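Tyrosine-protein kinase receptor torso (Bombyx mori, PDB 5AOQ) is a probable receptor tyrosine kinase whose extracellular region binds prothoracicotropic hormone, activating MAPK signalling and probably inducing ecdysone production at the start of metamorphosis. Local coordinates at residues Q14-P18 / E117-W121; F50-S56 / L131-M135; K63-Q67 / R185-F189; N70-T76 / V106-T112; S79-L84 / S122-D126. One frame throughout, in Å; residues are numbered along the deposited sequence.

Contact 1: Q14-P18 / E117-W121; sequences QRYPP and EYQIW
An N-terminal loop crosses the outer face of the four-stranded sheet of the first fibronectin type III (FN3) domain. Segment 14-18 is extended but not part of the sheet. It runs at about 50° to segment 117-121, which leads into strand 118-124. Tyr-16 sits over Gln-119, CA to CA 5.9 Å. Glu-117, Gln-119 and Trp-121 point at the loop. Tyr-118 and Ile-120 point away, and Ile-120 lies on Pro-138 and Leu-87. Gln-119 is fully extended (t, t), so its OE1 accepts from Tyr-16 N at 2.7 Å. Its NE2 bonds Glu-136, which also forms a salt bridge with Arg-15. Tyr-16 takes rotamer m and lays its ring edge beside Gln-119 CB. Tyr-16 OH donates to Glu-117 OE1 at 2.8 Å. Trp-121, also m, donates from NE1 to Tyr-16 O at 2.9 Å. The indole covers the end of the loop through a CH-pi contact: Pro-18 CD stands 3.8 Å from the centroid of the Trp-121 six-membered ring, 12° off its normal.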
# COMPACT_ATOMS: atom_id res chain seq x y z
N GLN A 14 9.30 26.89 -25.20
CA GLN A 14 8.84 27.71 -24.08
C GLN A 14 9.68 27.46 -22.83
O GLN A 14 10.58 26.63 -22.84
CB GLN A 14 7.37 27.43 -23.78
CG GLN A 14 6.41 28.47 -24.33
CD GLN A 14 4.96 28.17 -23.98
OE1 GLN A 14 4.67 27.17 -23.32
NE2 GLN A 14 4.05 29.03 -24.41
N ARG A 15 9.36 28.19 -21.77
CA ARG A 15 10.01 28.02 -20.47
C ARG A 15 8.97 28.11 -19.36
O ARG A 15 7.99 28.84 -19.48
CB ARG A 15 11.11 29.07 -20.28
CG ARG A 15 12.39 28.77 -21.05
CD ARG A 15 13.21 30.02 -21.33
NE ARG A 15 13.50 30.78 -20.12
CZ ARG A 15 14.27 31.86 -20.08
NH1 ARG A 15 14.85 32.30 -21.19
NH2 ARG A 15 14.48 32.49 -18.94
N TYR A 16 9.20 27.36 -18.28
CA TYR A 16 8.24 27.26 -17.19
C TYR A 16 8.91 27.55 -15.84
O TYR A 16 9.45 26.64 -15.21
CB TYR A 16 7.60 25.87 -17.18
CG TYR A 16 7.13 25.43 -18.55
CD1 TYR A 16 5.93 25.88 -19.07
CD2 TYR A 16 7.91 24.59 -19.34
CE1 TYR A 16 5.50 25.49 -20.33
CE2 TYR A 16 7.50 24.20 -20.59
CZ TYR A 16 6.29 24.65 -21.08
OH TYR A 16 5.87 24.25 -22.33
N PRO A 17 8.88 28.82 -15.40
CA PRO A 17 9.54 29.19 -14.15
C PRO A 17 8.89 28.57 -12.91
O PRO A 17 7.71 28.21 -12.97
CB PRO A 17 9.41 30.72 -14.11
CG PRO A 17 9.06 31.13 -15.50
CD PRO A 17 8.28 29.99 -16.07
N PRO A 18 9.65 28.43 -11.81
CA PRO A 18 9.12 27.86 -10.57
C PRO A 18 7.93 28.65 -10.01
O PRO A 18 7.88 29.86 -10.16
CB PRO A 18 10.31 27.92 -9.61
CG PRO A 18 11.50 27.97 -10.48
CD PRO A 18 11.09 28.74 -11.69
N GLU A 117 4.58 18.93 -21.42
CA GLU A 117 5.93 19.49 -21.39
C GLU A 117 6.23 19.99 -19.99
O GLU A 117 5.41 20.65 -19.36
CB GLU A 117 6.08 20.63 -22.39
CG GLU A 117 6.45 20.19 -23.80
CD GLU A 117 7.03 21.33 -24.63
OE1 GLU A 117 6.81 22.50 -24.27
OE2 GLU A 117 7.71 21.04 -25.63
N TYR A 118 7.43 19.67 -19.50
CA TYR A 118 7.89 20.15 -18.21
C TYR A 118 9.27 20.78 -18.36
O TYR A 118 9.96 20.56 -19.35
CB TYR A 118 7.95 19.03 -17.18
CG TYR A 118 6.60 18.45 -16.82
CD1 TYR A 118 5.84 19.00 -15.80
CD2 TYR A 118 6.09 17.34 -17.49
CE1 TYR A 118 4.61 18.47 -15.46
CE2 TYR A 118 4.87 16.81 -17.16
CZ TYR A 118 4.12 17.38 -16.15
OH TYR A 118 2.90 16.84 -15.82
N GLN A 119 9.66 21.57 -17.36
CA GLN A 119 11.03 22.07 -17.28
C GLN A 119 11.63 21.70 -15.93
O GLN A 119 11.02 21.92 -14.89
CB GLN A 119 11.08 23.58 -17.49
CG GLN A 119 12.50 24.11 -17.61
CD GLN A 119 12.56 25.60 -17.86
OE1 GLN A 119 11.62 26.33 -17.54
NE2 GLN A 119 13.66 26.06 -18.44
N ILE A 120 12.84 21.15 -15.97
CA ILE A 120 13.52 20.74 -14.76
C ILE A 120 14.15 21.95 -14.08
O ILE A 120 14.75 22.80 -14.75
CB ILE A 120 14.62 19.69 -15.05
CG1 ILE A 120 14.06 18.54 -15.88
CG2 ILE A 120 15.22 19.18 -13.74
CD1 ILE A 120 15.12 17.58 -16.39
N TRP A 121 14.00 22.03 -12.76
CA TRP A 121 14.67 23.06 -11.97
C TRP A 121 15.34 22.43 -10.76
O TRP A 121 14.72 21.63 -10.05
CB TRP A 121 13.68 24.15 -11.55
CG TRP A 121 13.21 25.01 -12.68
CD1 TRP A 121 12.19 24.74 -13.54
CD2 TRP A 121 13.74 26.28 -13.07
NE1 TRP A 121 12.05 25.76 -14.44
CE2 TRP A 121 12.99 26.72 -14.18
CE3 TRP A 121 14.78 27.09 -12.59
CZ2 TRP A 121 13.25 27.94 -14.81
CZ3 TRP A 121 15.03 28.29 -13.22
CH2 TRP A 121 14.27 28.70 -14.32

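Contact 2: F50-S56 / L131-M135; sequences FEETGIS and LQDWM
The two backbones run parallel where they meet, with one bridge pairing Ile-55 and Trp-134, CA to CA 4.6 Å. Trp-134 N donates to Gly-54 O at 2.8 Å, and Ser-56 N donates to Trp-134 O at 3.1 Å. Residues 50-53 form a turn leading into this short, weakly bonded strand. Gly-54 and Asp-133 come closest, CA to CA 4.3 Å. A CB on Gly-54 would run into the Asp-133 carboxylate. Gly-54 N makes a weak bond to Asp-133 OD1 at 3.5 Å. Thr-53 points toward the other segment and places CG2 3.3 Å from Gln-132 O; its OG1 bonds Asn-49. Phe-50, Leu-131 and Trp-134 all take chi1 m. Leu-131 CD1 lies over the Phe-50 ring, 3.3 Å from its centroid, while Phe-50 CE1 meets Trp-134 CZ2 edge to edge at 3.6 Å. Leu-23 of helix 20-23 covers Phe-50 and Trp-134. This is a short parallel strand added at the edge strand 134-140 of an FN3 beta-sandwich.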
# COMPACT_ATOMS: atom_id res chain seq x y z
N PHE A 50 10.10 28.08 0.24
CA PHE A 50 10.09 28.16 -1.22
C PHE A 50 9.69 29.55 -1.71
O PHE A 50 9.96 29.91 -2.86
CB PHE A 50 9.13 27.13 -1.80
CG PHE A 50 9.68 25.73 -1.81
CD1 PHE A 50 10.43 25.27 -2.88
CD2 PHE A 50 9.45 24.87 -0.74
CE1 PHE A 50 10.93 23.99 -2.89
CE2 PHE A 50 9.95 23.59 -0.75
CZ PHE A 50 10.69 23.15 -1.82
N GLU A 51 9.05 30.33 -0.85
CA GLU A 51 8.56 31.65 -1.22
C GLU A 51 9.63 32.72 -1.03
O GLU A 51 9.49 33.83 -1.53
CB GLU A 51 7.30 31.98 -0.41
CG GLU A 51 6.09 31.16 -0.85
CD GLU A 51 4.86 31.42 -0.00
OE1 GLU A 51 4.96 31.33 1.24
OE2 GLU A 51 3.79 31.71 -0.58
N GLU A 52 10.70 32.37 -0.32
CA GLU A 52 11.82 33.29 -0.10
C GLU A 52 12.99 32.98 -1.03
O GLU A 52 14.03 33.64 -0.97
CB GLU A 52 12.29 33.22 1.36
CG GLU A 52 11.31 33.81 2.36
CD GLU A 52 11.87 33.83 3.77
OE1 GLU A 52 12.82 33.07 4.04
OE2 GLU A 52 11.36 34.61 4.60
N THR A 53 12.83 31.98 -1.89
CA THR A 53 13.89 31.56 -2.79
C THR A 53 13.78 32.29 -4.13
O THR A 53 12.68 32.56 -4.61
CB THR A 53 13.85 30.04 -3.04
OG1 THR A 53 13.72 29.36 -1.79
CG2 THR A 53 15.11 29.57 -3.74
N GLY A 54 14.94 32.60 -4.72
CA GLY A 54 14.99 33.35 -5.96
C GLY A 54 15.40 32.50 -7.15
O GLY A 54 15.29 31.28 -7.11
N ILE A 55 15.86 33.16 -8.21
CA ILE A 55 16.26 32.49 -9.44
C ILE A 55 17.53 33.12 -10.00
O ILE A 55 17.59 34.33 -10.21
CB ILE A 55 15.15 32.55 -10.51
CG1 ILE A 55 13.87 31.90 -9.99
CG2 ILE A 55 15.61 31.85 -11.80
CD1 ILE A 55 12.67 32.10 -10.88
N SER A 56 18.55 32.30 -10.25
CA SER A 56 19.85 32.79 -10.70
C SER A 56 20.01 32.71 -12.21
O SER A 56 19.25 32.02 -12.90
CB SER A 56 20.97 32.00 -10.02
OG SER A 56 20.98 30.65 -10.45
N LEU A 131 16.80 26.79 0.82
CA LEU A 131 16.86 26.68 -0.63
C LEU A 131 17.57 27.88 -1.24
O LEU A 131 17.12 29.01 -1.08
CB LEU A 131 15.45 26.57 -1.21
CG LEU A 131 14.65 25.33 -0.83
CD1 LEU A 131 13.17 25.59 -1.03
CD2 LEU A 131 15.10 24.14 -1.65
N GLN A 132 18.68 27.63 -1.93
CA GLN A 132 19.32 28.69 -2.70
C GLN A 132 18.60 28.80 -4.04
O GLN A 132 17.86 27.90 -4.42
CB GLN A 132 20.82 28.43 -2.88
CG GLN A 132 21.16 27.21 -3.72
CD GLN A 132 22.66 26.96 -3.78
OE1 GLN A 132 23.23 26.80 -4.86
NE2 GLN A 132 23.30 26.93 -2.62
N ASP A 133 18.82 29.92 -4.73
CA ASP A 133 18.05 30.26 -5.92
C ASP A 133 18.03 29.16 -6.98
O ASP A 133 19.03 28.48 -7.21
CB ASP A 133 18.59 31.56 -6.52
CG ASP A 133 18.49 32.73 -5.56
OD1 ASP A 133 18.37 32.49 -4.34
OD2 ASP A 133 18.54 33.89 -6.03
N TRP A 134 16.87 29.00 -7.61
CA TRP A 134 16.66 27.95 -8.61
C TRP A 134 17.56 28.14 -9.83
O TRP A 134 17.86 29.26 -10.23
CB TRP A 134 15.19 27.94 -9.05
CG TRP A 134 14.25 27.48 -7.98
CD1 TRP A 134 13.52 28.27 -7.14
CD2 TRP A 134 13.95 26.13 -7.63
NE1 TRP A 134 12.78 27.48 -6.29
CE2 TRP A 134 13.03 26.17 -6.57
CE3 TRP A 134 14.37 24.88 -8.11
CZ2 TRP A 134 12.52 25.01 -5.97
CZ3 TRP A 134 13.87 23.74 -7.52
CH2 TRP A 134 12.95 23.81 -6.46
N MET A 135 17.98 27.02 -10.41
CA MET A 135 18.80 27.02 -11.62
C MET A 135 18.03 26.39 -12.78
O MET A 135 17.49 25.30 -12.65
CB MET A 135 20.11 26.28 -11.39
CG MET A 135 20.96 26.88 -10.27
SD MET A 135 22.60 26.16 -10.16
CE MET A 135 23.25 27.05 -8.74

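Contact 3: K63-Q67 / R185-F189; sequences KVRCQ and RDLCF
One covalent bond dominates this small contact. Cys-66 SG and Cys-188 SG are 2.0 Å apart in a disulfide with chi3 of 86°, a right-handed turn about the S-S bond, and both cysteines take chi1 m. Their CA atoms are 6.2 Å apart. Van der Waals contacts flank the bridge. Cys-66 SG lies 3.6 Å from Leu-187 C, and Arg-65 O lies 3.3 Å from Asp-186 CB. Electrostatics add little: Arg-65 NH1 and Asp-186 OD1 are 4.5 Å apart, beyond a salt bridge. Arg-65 instead pairs with Glu-75. The backbones differ in kind. Segment 63-67 is a strand with a classic beta bulge at Arg-65 and Cys-66, both facing Arg-73; Arg-65 has phi/psi of -93/-43°. Segment 185-189 is a loop with an inverse gamma turn centred on the poorly ordered Asp-186. The disulfide thus ties the first FN3 domain to the second. It joins strand 63-68, an outermost strand of its three-stranded sheet, to the loop entering strand 189-195, beside Arg-73 and Pro-207.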
# COMPACT_ATOMS: atom_id res chain seq x y z
N LYS A 63 21.58 16.85 -16.43
CA LYS A 63 21.51 16.24 -17.75
C LYS A 63 20.50 15.10 -17.77
O LYS A 63 20.57 14.18 -16.95
CB LYS A 63 22.88 15.73 -18.20
CG LYS A 63 23.56 16.57 -19.27
CD LYS A 63 22.75 16.63 -20.57
CE LYS A 63 22.50 15.26 -21.17
NZ LYS A 63 21.78 15.34 -22.48
N VAL A 64 19.56 15.16 -18.70
CA VAL A 64 18.59 14.10 -18.89
C VAL A 64 19.24 12.91 -19.58
O VAL A 64 19.66 13.01 -20.74
CB VAL A 64 17.38 14.57 -19.72
CG1 VAL A 64 16.38 13.43 -19.91
CG2 VAL A 64 16.71 15.77 -19.07
N ARG A 65 19.34 11.79 -18.87
CA ARG A 65 19.93 10.58 -19.42
C ARG A 65 18.86 9.67 -20.04
O ARG A 65 19.07 9.12 -21.11
CB ARG A 65 20.71 9.82 -18.35
CG ARG A 65 21.89 10.58 -17.77
CD ARG A 65 22.89 10.96 -18.85
NE ARG A 65 24.09 11.59 -18.30
CZ ARG A 65 25.10 12.04 -19.04
NH1 ARG A 65 25.07 11.93 -20.36
NH2 ARG A 65 26.15 12.59 -18.46
N CYS A 66 17.73 9.53 -19.35
CA CYS A 66 16.64 8.70 -19.85
C CYS A 66 15.28 9.34 -19.57
O CYS A 66 15.15 10.17 -18.68
CB CYS A 66 16.68 7.31 -19.22
SG CYS A 66 18.26 6.44 -19.39
N GLN A 67 14.28 8.95 -20.35
CA GLN A 67 12.90 9.28 -20.03
C GLN A 67 11.96 8.23 -20.62
O GLN A 67 12.06 7.88 -21.80
CB GLN A 67 12.51 10.68 -20.53
CG GLN A 67 12.44 10.86 -22.04
CD GLN A 67 11.70 12.13 -22.44
OE1 GLN A 67 11.01 12.75 -21.63
NE2 GLN A 67 11.83 12.51 -23.71
N ARG A 185 23.69 5.47 -26.59
CA ARG A 185 24.37 5.50 -25.30
C ARG A 185 23.36 5.70 -24.17
O ARG A 185 23.49 5.10 -23.10
CB ARG A 185 25.41 6.62 -25.27
CG ARG A 185 26.43 6.55 -26.40
CD ARG A 185 27.29 7.80 -26.47
NE ARG A 185 28.07 8.02 -25.25
CZ ARG A 185 27.67 8.75 -24.21
NH1 ARG A 185 26.50 9.37 -24.22
NH2 ARG A 185 28.46 8.88 -23.15
N ASP A 186 22.36 6.53 -24.43
CA ASP A 186 21.36 6.88 -23.42
C ASP A 186 20.34 5.77 -23.21
O ASP A 186 19.26 5.78 -23.81
CB ASP A 186 20.64 8.17 -23.84
CG ASP A 186 21.56 9.38 -23.86
OD1 ASP A 186 22.50 9.43 -23.04
OD2 ASP A 186 21.34 10.27 -24.70
N LEU A 187 20.67 4.82 -22.34
CA LEU A 187 19.78 3.69 -22.05
C LEU A 187 19.75 3.33 -20.56
O LEU A 187 20.77 2.98 -19.98
CB LEU A 187 20.18 2.46 -22.86
CG LEU A 187 19.49 2.27 -24.22
CD1 LEU A 187 20.23 3.00 -25.33
CD2 LEU A 187 19.36 0.79 -24.54
N CYS A 188 18.56 3.41 -19.97
CA CYS A 188 18.30 2.90 -18.63
C CYS A 188 17.45 1.64 -18.74
O CYS A 188 16.94 1.34 -19.82
CB CYS A 188 17.58 3.95 -17.78
SG CYS A 188 18.48 5.51 -17.59
N PHE A 189 17.29 0.90 -17.64
CA PHE A 189 16.52 -0.34 -17.69
C PHE A 189 15.73 -0.63 -16.41
O PHE A 189 16.06 -0.14 -15.33
CB PHE A 189 17.44 -1.53 -17.99
CG PHE A 189 18.20 -1.40 -19.28
CD1 PHE A 189 17.56 -1.59 -20.50
CD2 PHE A 189 19.54 -1.07 -19.28
CE1 PHE A 189 18.26 -1.47 -21.68
CE2 PHE A 189 20.25 -0.95 -20.46
CZ PHE A 189 19.60 -1.15 -21.67

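Contact 4: N70-T76 / V106-T112; sequences NSIRFET and VFGELIT
Two antiparallel strands, 71-75 and 107-111, pair in full register, their axes 4.6 Å apart at an angle of 161°. Val-106 opens the pairing: its O accepts from Thr-76 N at 2.6 Å. Phe-107 faces Glu-75 in a non-hydrogen-bonded pair, and Glu-75 CG lies over its ring, 4.3 Å from the centroid. Gly-108 forms a hydrogen-bonded pair with Phe-74: Phe-74 N to Gly-108 O is 2.8 Å and Gly-108 N to Phe-74 O is 2.9 Å. Phe-74 takes chi1 p, which tucks its ring under Gly-108 CA, 4.2 Å from the ring centroid; a CB there would be tight. Glu-109 is extended (t, t) and pairs with Arg-73. Glu-109 OE2 meets Arg-73 NE at 3.5 Å in a salt bridge with a weak hydrogen bond, while OE1 salt-bridges Lys-204. Leu-110 and Ile-72 exchange bonds, Ile-72 N to Leu-110 O 2.7 Å and Leu-110 N to Ile-72 O 2.8 Å. Ile-111 sits opposite Ser-71 and packs on Glu-80 of a hormone chain. Thr-112 N donates to Asn-70 O at 3.2 Å. The pair belongs to the three-stranded FN3 sheet. Arg-73 and Glu-109 form salt bridges with Asp-190 and Lys-204, both implicated in hormone binding.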
# COMPACT_ATOMS: atom_id res chain seq x y z
N ASN A 70 6.34 7.75 -18.67
CA ASN A 70 5.81 7.94 -17.32
C ASN A 70 6.89 8.38 -16.31
O ASN A 70 6.61 8.44 -15.12
CB ASN A 70 5.14 6.64 -16.84
CG ASN A 70 3.86 6.89 -16.07
OD1 ASN A 70 3.73 7.89 -15.36
ND2 ASN A 70 2.91 5.98 -16.19
N SER A 71 8.10 8.68 -16.79
CA SER A 71 9.18 9.10 -15.90
C SER A 71 10.39 9.72 -16.61
O SER A 71 10.51 9.65 -17.83
CB SER A 71 9.66 7.91 -15.06
OG SER A 71 10.29 6.94 -15.87
N ILE A 72 11.30 10.32 -15.83
CA ILE A 72 12.56 10.88 -16.33
C ILE A 72 13.70 10.54 -15.38
O ILE A 72 13.57 10.71 -14.17
CB ILE A 72 12.52 12.42 -16.49
CG1 ILE A 72 11.51 12.84 -17.56
CG2 ILE A 72 13.90 12.96 -16.88
CD1 ILE A 72 10.15 13.13 -17.01
N ARG A 73 14.81 10.05 -15.92
CA ARG A 73 16.00 9.76 -15.12
C ARG A 73 17.18 10.61 -15.56
O ARG A 73 17.58 10.58 -16.73
CB ARG A 73 16.34 8.28 -15.21
CG ARG A 73 15.25 7.41 -14.62
CD ARG A 73 15.51 5.95 -14.85
NE ARG A 73 14.32 5.17 -14.56
CZ ARG A 73 14.23 3.85 -14.71
NH1 ARG A 73 15.26 3.16 -15.16
NH2 ARG A 73 13.09 3.23 -14.41
N PHE A 74 17.75 11.36 -14.62
CA PHE A 74 18.80 12.32 -14.92
C PHE A 74 20.04 12.14 -14.04
O PHE A 74 20.00 11.45 -13.01
CB PHE A 74 18.27 13.75 -14.76
CG PHE A 74 17.69 14.02 -13.40
CD1 PHE A 74 18.49 14.46 -12.37
CD2 PHE A 74 16.34 13.81 -13.16
CE1 PHE A 74 17.96 14.70 -11.12
CE2 PHE A 74 15.80 14.05 -11.92
CZ PHE A 74 16.61 14.50 -10.89
N GLU A 75 21.13 12.79 -14.46
CA GLU A 75 22.40 12.76 -13.75
C GLU A 75 22.82 14.16 -13.33
O GLU A 75 22.53 15.14 -14.02
CB GLU A 75 23.49 12.13 -14.62
CG GLU A 75 24.84 11.99 -13.93
CD GLU A 75 25.94 11.56 -14.87
OE1 GLU A 75 25.65 11.32 -16.06
OE2 GLU A 75 27.10 11.47 -14.43
N THR A 76 23.50 14.24 -12.19
CA THR A 76 24.02 15.51 -11.68
C THR A 76 25.50 15.37 -11.34
O THR A 76 26.06 14.28 -11.38
CB THR A 76 23.26 15.96 -10.43
OG1 THR A 76 23.72 15.23 -9.29
CG2 THR A 76 21.77 15.75 -10.61
N VAL A 106 24.55 10.87 -7.55
CA VAL A 106 24.50 11.72 -8.73
C VAL A 106 23.32 11.44 -9.66
O VAL A 106 22.98 12.28 -10.49
CB VAL A 106 25.80 11.58 -9.56
CG1 VAL A 106 26.98 12.16 -8.79
CG2 VAL A 106 26.05 10.12 -9.92
N PHE A 107 22.70 10.28 -9.51
CA PHE A 107 21.56 9.91 -10.36
C PHE A 107 20.23 10.13 -9.65
O PHE A 107 20.12 9.90 -8.45
CB PHE A 107 21.69 8.45 -10.80
CG PHE A 107 22.71 8.22 -11.87
CD1 PHE A 107 22.43 8.57 -13.19
CD2 PHE A 107 23.95 7.68 -11.57
CE1 PHE A 107 23.37 8.37 -14.18
CE2 PHE A 107 24.89 7.48 -12.56
CZ PHE A 107 24.60 7.83 -13.87
N GLY A 108 19.24 10.59 -10.40
CA GLY A 108 17.92 10.83 -9.84
C GLY A 108 16.79 10.60 -10.83
O GLY A 108 17.02 10.53 -12.04
N GLU A 109 15.57 10.49 -10.31
CA GLU A 109 14.39 10.23 -11.13
C GLU A 109 13.21 11.14 -10.77
O GLU A 109 12.98 11.45 -9.60
CB GLU A 109 13.97 8.77 -11.01
CG GLU A 109 12.79 8.39 -11.90
CD GLU A 109 12.37 6.95 -11.74
OE1 GLU A 109 12.71 6.34 -10.70
OE2 GLU A 109 11.69 6.42 -12.64
N LEU A 110 12.46 11.54 -11.79
CA LEU A 110 11.26 12.36 -11.65
C LEU A 110 10.10 11.73 -12.40
O LEU A 110 10.22 11.39 -13.58
CB LEU A 110 11.52 13.77 -12.18
CG LEU A 110 12.30 14.70 -11.26
CD1 LEU A 110 12.94 15.83 -12.06
CD2 LEU A 110 11.39 15.26 -10.18
N ILE A 111 8.96 11.59 -11.73
CA ILE A 111 7.80 10.92 -12.30
C ILE A 111 6.94 11.92 -13.07
O ILE A 111 6.83 13.08 -12.67
CB ILE A 111 6.95 10.22 -11.22
CG1 ILE A 111 7.78 9.17 -10.48
CG2 ILE A 111 5.72 9.55 -11.84
CD1 ILE A 111 8.54 9.70 -9.29
N THR A 112 6.35 11.47 -14.17
CA THR A 112 5.49 12.33 -15.00
C THR A 112 4.04 11.88 -14.98
O THR A 112 3.73 10.69 -14.92
CB THR A 112 5.99 12.34 -16.46
OG1 THR A 112 7.32 12.87 -16.51
CG2 THR A 112 5.09 13.19 -17.34

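Contact 5: S79-L84 / S122-D126; sequences SEHWQL and STYLD
Three backbone hydrogen bonds join the segments. Thr-123 N donates to Leu-84 O at 2.7 Å, Leu-84 N to Thr-123 O at 2.8 Å, and Leu-125 N to Trp-82 O at 3.0 Å. They set an antiparallel register: Leu-84 with Thr-123 is a hydrogen-bonded pair, CA to CA 5.0 Å, and Gln-83 with Tyr-124 a non-hydrogen-bonded pair, 4.6 Å. CA-H...O contacts fill the gaps, the shortest from Gln-83 CA to Thr-123 O at 3.2 Å. Before the strand, Ser-79 OG accepts from His-81 N at 3.2 Å in an ST turn. Ser-79 OG also lies 3.4 Å from Tyr-124 CE1. Tyr-124 takes chi1 m, bringing its ring back beside the Gln-83 side chain. His-81 CB rests 3.4 Å from Leu-125 O. Leu-84 (t, p) and Thr-123 (m) share one sheet face, with CB atoms 4.4 Å apart, and both touch Trp-134. Trp-82 CB meets Leu-125 CB at 3.8 Å, but the indole leads away to an edge-to-face stack with Tyr-37. Leu-125 (m, t) reaches Val-30 and Leu-34 of helix 27-38. These are the two central strands, 83-88 and 118-124, of the four-stranded sheet of an FN3 sandwich.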
# COMPACT_ATOMS: atom_id res chain seq x y z
N SER A 79 27.58 16.48 -5.36
CA SER A 79 27.56 17.63 -4.45
C SER A 79 27.59 17.19 -3.00
O SER A 79 27.00 16.18 -2.62
CB SER A 79 26.32 18.48 -4.70
OG SER A 79 26.25 19.56 -3.79
N GLU A 80 28.30 17.97 -2.18
CA GLU A 80 28.40 17.72 -0.75
C GLU A 80 27.06 17.94 -0.06
O GLU A 80 26.80 17.38 1.00
CB GLU A 80 29.47 18.61 -0.13
CG GLU A 80 29.22 20.10 -0.32
CD GLU A 80 30.33 20.96 0.25
OE1 GLU A 80 31.32 20.40 0.77
OE2 GLU A 80 30.22 22.20 0.19
N HIS A 81 26.22 18.77 -0.67
CA HIS A 81 24.91 19.10 -0.11
C HIS A 81 23.80 18.28 -0.74
O HIS A 81 24.00 17.64 -1.78
CB HIS A 81 24.61 20.59 -0.31
CG HIS A 81 25.76 21.50 0.00
ND1 HIS A 81 26.18 21.76 1.29
CD2 HIS A 81 26.56 22.22 -0.81
CE1 HIS A 81 27.20 22.59 1.26
NE2 HIS A 81 27.46 22.89 -0.01
N TRP A 82 22.64 18.28 -0.10
CA TRP A 82 21.44 17.69 -0.69
C TRP A 82 21.08 18.45 -1.95
O TRP A 82 21.44 19.61 -2.10
CB TRP A 82 20.27 17.73 0.29
CG TRP A 82 20.18 16.54 1.19
CD1 TRP A 82 20.84 16.36 2.37
CD2 TRP A 82 19.38 15.38 0.99
NE1 TRP A 82 20.50 15.15 2.92
CE2 TRP A 82 19.60 14.53 2.09
CE3 TRP A 82 18.49 14.98 -0.01
CZ2 TRP A 82 18.97 13.29 2.21
CZ3 TRP A 82 17.86 13.75 0.12
CH2 TRP A 82 18.10 12.92 1.22
N GLN A 83 20.37 17.79 -2.87
CA GLN A 83 19.88 18.47 -4.06
C GLN A 83 18.39 18.22 -4.28
O GLN A 83 17.92 17.08 -4.23
CB GLN A 83 20.67 18.02 -5.29
CG GLN A 83 22.16 18.28 -5.20
CD GLN A 83 22.89 17.95 -6.49
OE1 GLN A 83 23.87 17.20 -6.48
NE2 GLN A 83 22.42 18.51 -7.59
N LEU A 84 17.66 19.31 -4.53
CA LEU A 84 16.23 19.24 -4.82
C LEU A 84 15.97 19.53 -6.29
O LEU A 84 16.56 20.44 -6.87
CB LEU A 84 15.45 20.23 -3.95
CG LEU A 84 13.96 20.41 -4.26
CD1 LEU A 84 13.19 19.11 -4.09
CD2 LEU A 84 13.37 21.50 -3.39
N SER A 122 16.59 22.80 -10.53
CA SER A 122 17.42 22.19 -9.49
C SER A 122 17.81 23.18 -8.39
O SER A 122 17.87 24.39 -8.62
CB SER A 122 18.68 21.59 -10.11
OG SER A 122 19.53 22.58 -10.66
N THR A 123 18.08 22.65 -7.20
CA THR A 123 18.52 23.46 -6.06
C THR A 123 19.43 22.68 -5.13
O THR A 123 19.32 21.46 -5.02
CB THR A 123 17.32 23.99 -5.25
OG1 THR A 123 16.53 24.86 -6.07
CG2 THR A 123 17.78 24.76 -4.01
N TYR A 124 20.35 23.39 -4.47
CA TYR A 124 21.16 22.82 -3.40
C TYR A 124 20.59 23.21 -2.03
O TYR A 124 20.31 24.38 -1.78
CB TYR A 124 22.61 23.27 -3.52
CG TYR A 124 23.28 22.84 -4.80
CD1 TYR A 124 23.78 21.56 -4.94
CD2 TYR A 124 23.41 23.71 -5.87
CE1 TYR A 124 24.40 21.15 -6.10
CE2 TYR A 124 24.02 23.31 -7.05
CZ TYR A 124 24.51 22.03 -7.16
OH TYR A 124 25.12 21.61 -8.32
N LEU A 125 20.42 22.22 -1.16
CA LEU A 125 19.84 22.45 0.16
C LEU A 125 20.90 22.70 1.22
O LEU A 125 21.99 22.13 1.17
CB LEU A 125 18.98 21.24 0.57
CG LEU A 125 17.59 21.14 -0.07
CD1 LEU A 125 17.02 19.75 0.12
CD2 LEU A 125 16.67 22.18 0.55
N ASP A 126 20.57 23.55 2.19
CA ASP A 126 21.45 23.83 3.31
C ASP A 126 21.33 22.72 4.34
O ASP A 126 20.56 21.77 4.17
CB ASP A 126 21.12 25.18 3.94
CG ASP A 126 22.27 25.77 4.73
OD1 ASP A 126 23.21 25.02 5.07
OD2 ASP A 126 22.24 26.98 5.01

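Contacts 1, 2 and 5 share the four-stranded sheet. Contacts 1 and 5 take successive parts of strand 118-124. Contact 2 reaches the next strand, 134-140, through residues 131-135, and touches both: Pro-18 CG packs on Trp-134 CG at 3.8 Å, and Met-135 N lies 3.2 Å from Ser-122 O. Contact 4 and residues 63-67 of contact 3 use the three-stranded sheet; the two centres are 9 Å apart, and Arg-65 NE joins Glu-75 OE1 at 2.7 Å. Across the sandwich, Ile-120 CD1 meets Val-64 CG2 at 3.6 Å. The side chains of Asp-190 and Lys-204, implicated in hormone binding, come about 3 Å from those of Arg-73 and Glu-109, and about 6 and 7 Å from that of Cys-188.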